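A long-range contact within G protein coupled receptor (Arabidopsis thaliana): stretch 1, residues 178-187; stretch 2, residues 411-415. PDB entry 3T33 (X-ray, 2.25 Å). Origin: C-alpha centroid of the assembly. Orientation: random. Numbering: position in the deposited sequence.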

# COMPACT_ATOMS: atom_id res chain seq x y z
N LEU A 178 6.79 -13.85 0.75
CA LEU A 178 8.12 -13.39 0.36
C LEU A 178 8.26 -11.88 0.67
O LEU A 178 9.30 -11.44 1.16
N TRP A 179 7.19 -11.12 0.38
CA TRP A 179 7.12 -9.72 0.83
C TRP A 179 7.48 -9.53 2.35
O TRP A 179 8.33 -8.69 2.66
N ALA A 180 6.92 -10.36 3.23
CA ALA A 180 7.19 -10.31 4.68
C ALA A 180 8.64 -10.54 5.02
O ALA A 180 9.17 -9.92 5.97
N CYS A 181 9.24 -11.51 4.31
CA CYS A 181 10.64 -11.80 4.48
C CYS A 181 11.43 -10.54 4.12
O CYS A 181 12.28 -10.17 4.85
N LEU A 182 11.22 -9.99 2.91
CA LEU A 182 11.94 -8.78 2.48
C LEU A 182 11.75 -7.66 3.50
O LEU A 182 12.68 -7.08 3.92
N PHE A 183 10.54 -7.49 3.99
CA PHE A 183 10.24 -6.49 4.97
C PHE A 183 11.02 -6.71 6.28
O PHE A 183 11.66 -5.79 6.81
N LEU A 184 10.99 -7.93 6.78
CA LEU A 184 11.72 -8.25 7.98
C LEU A 184 13.22 -7.98 7.83
O LEU A 184 13.85 -7.33 8.71
N ASN A 185 13.79 -8.47 6.73
CA ASN A 185 15.25 -8.33 6.51
C ASN A 185 15.69 -6.84 6.34
O ASN A 185 16.69 -6.41 6.90
N LYS A 186 14.96 -6.10 5.53
CA LYS A 186 15.25 -4.69 5.30
C LYS A 186 15.28 -3.92 6.64
O LYS A 186 16.26 -3.24 6.94
N HIS A 187 14.24 -4.09 7.45
CA HIS A 187 14.10 -3.41 8.71
C HIS A 187 15.10 -3.77 9.77
O HIS A 187 15.64 -2.87 10.44
N PRO A 411 1.39 0.74 2.59
CA PRO A 411 1.58 -0.31 3.63
C PRO A 411 1.40 -1.72 3.02
O PRO A 411 0.41 -1.98 2.30
N GLY A 412 2.36 -2.61 3.25
CA GLY A 412 2.22 -3.95 2.71
C GLY A 412 2.43 -4.04 1.20
O GLY A 412 2.18 -5.09 0.61
N TYR A 413 2.88 -2.95 0.58
CA TYR A 413 3.13 -2.97 -0.85
C TYR A 413 4.52 -2.46 -1.23
O TYR A 413 5.37 -3.19 -1.77
N GLU A 414 4.79 -1.21 -0.91
CA GLU A 414 6.11 -0.64 -1.20
C GLU A 414 7.13 -0.88 -0.11
O GLU A 414 6.89 -0.81 1.08
N LEU A 415 8.31 -1.16 -0.55
CA LEU A 415 9.40 -1.33 0.32
C LEU A 415 10.40 -0.24 -0.09
O LEU A 415 11.42 -0.15 0.53

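Stretch 1 is a helix, and stretch 2 is an irregular segment at the end of the chain. Trp 179, Leu 182 and Lys 186 point toward stretch 2. From stretch 2, Leu 415 points back toward the helix.

Two hydrogen bonds join the stretches, both from helix side chains to backbone oxygen atoms. Trp 179 (chi1 t) gives its indole N-H to Tyr 413: NE1 to O is 2.7 Å, with a nearly straight N-H...O angle of 162°. Lys 186 (chi1 t, chi2 near 100°) reaches Leu 415, with NZ 2.9 Å from O.

The Trp 179 ring is held between two CH-pi contacts on opposite faces. Gly 412 CA lies 3.9 Å from the centroid of the Trp 179 six-membered ring. Leu 415 CD2 lies 3.8 Å from the centroid of the Trp 179 five-membered ring. The positive phi of Gly 412 (73°) by itself favours glycine.

The apolar contacts centre on Leu 415, whose chi1 (-112°) and chi2 (-7°) lie between the usual wells. Leu 415 CD1 is 3.6 Å from Trp 179 CZ2 and 4.1 Å from Phe 183 CB. Leu 415 CD2 is 3.9 Å from Leu 182 CB. Leu 182 is m,t; Phe 183 has chi1 t and points sideways.

Tyr 413 (chi1 t) and Glu 414 (chi1 m) point away.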

# COMPACT_ATOMS: atom_id res chain seq x y z
CB LEU A 178 8.29 -13.59 -1.15
CG LEU A 178 9.53 -12.99 -1.81
CD1 LEU A 178 10.81 -13.55 -1.11
CD2 LEU A 178 9.53 -13.29 -3.31
CB TRP A 179 5.76 -9.08 0.45
CG TRP A 179 5.80 -7.52 0.44
CD1 TRP A 179 5.84 -6.68 -0.66
CD2 TRP A 179 5.82 -6.64 1.60
NE1 TRP A 179 5.86 -5.37 -0.27
CE2 TRP A 179 5.86 -5.31 1.12
CE3 TRP A 179 5.79 -6.86 3.00
CZ2 TRP A 179 5.87 -4.15 2.00
CZ3 TRP A 179 5.78 -5.73 3.89
CH2 TRP A 179 5.82 -4.38 3.35
CB ALA A 180 6.34 -11.35 5.44
CB CYS A 181 11.11 -12.95 3.55
SG CYS A 181 10.25 -14.54 3.83
CB LEU A 182 11.46 -8.36 1.13
CG LEU A 182 11.78 -9.37 0.03
CD1 LEU A 182 11.00 -9.10 -1.22
CD2 LEU A 182 13.34 -9.43 -0.25
CB PHE A 183 8.73 -6.52 5.24
CG PHE A 183 8.30 -5.71 6.43
CD1 PHE A 183 8.34 -6.26 7.72
CD2 PHE A 183 7.83 -4.38 6.26
CE1 PHE A 183 7.92 -5.50 8.87
CE2 PHE A 183 7.37 -3.61 7.40
CZ PHE A 183 7.41 -4.18 8.71
CB LEU A 184 11.48 -9.70 8.40
CG LEU A 184 12.17 -10.07 9.70
CD1 LEU A 184 11.82 -9.11 10.81
CD2 LEU A 184 11.83 -11.51 10.14
CB ASN A 185 15.72 -9.22 5.31
CG ASN A 185 15.85 -10.78 5.71
OD1 ASN A 185 15.49 -11.21 6.81
ND2 ASN A 185 16.40 -11.56 4.82
CB LYS A 186 14.16 -4.14 4.36
CG LYS A 186 14.04 -2.62 4.27
CD LYS A 186 14.74 -2.07 3.01
CE LYS A 186 14.14 -0.74 2.50
NZ LYS A 186 14.27 -0.60 1.00
CB HIS A 187 12.69 -3.57 9.26
CG HIS A 187 11.67 -2.71 8.58
ND1 HIS A 187 11.04 -1.66 9.22
CD2 HIS A 187 11.21 -2.70 7.30
CE1 HIS A 187 10.21 -1.07 8.38
NE2 HIS A 187 10.29 -1.68 7.21
CB PRO A 411 0.48 -0.01 4.64
CG PRO A 411 -0.59 0.69 3.85
CD PRO A 411 0.10 1.44 2.71
CB TYR A 413 2.06 -2.25 -1.66
CG TYR A 413 2.02 -2.76 -3.11
CD1 TYR A 413 1.53 -4.07 -3.41
CD2 TYR A 413 2.52 -1.98 -4.17
CE1 TYR A 413 1.47 -4.57 -4.74
CE2 TYR A 413 2.47 -2.45 -5.53
CZ TYR A 413 1.96 -3.75 -5.79
OH TYR A 413 1.96 -4.25 -7.09
CB GLU A 414 5.98 0.88 -1.49
CG GLU A 414 5.17 1.17 -2.71
CD GLU A 414 5.00 2.66 -2.99
OE1 GLU A 414 4.34 3.35 -2.16
OE2 GLU A 414 5.52 3.13 -4.03
CB LEU A 415 10.00 -2.71 0.03
CG LEU A 415 9.97 -3.92 0.96
CD1 LEU A 415 9.42 -3.70 2.39
CD2 LEU A 415 9.40 -5.12 0.28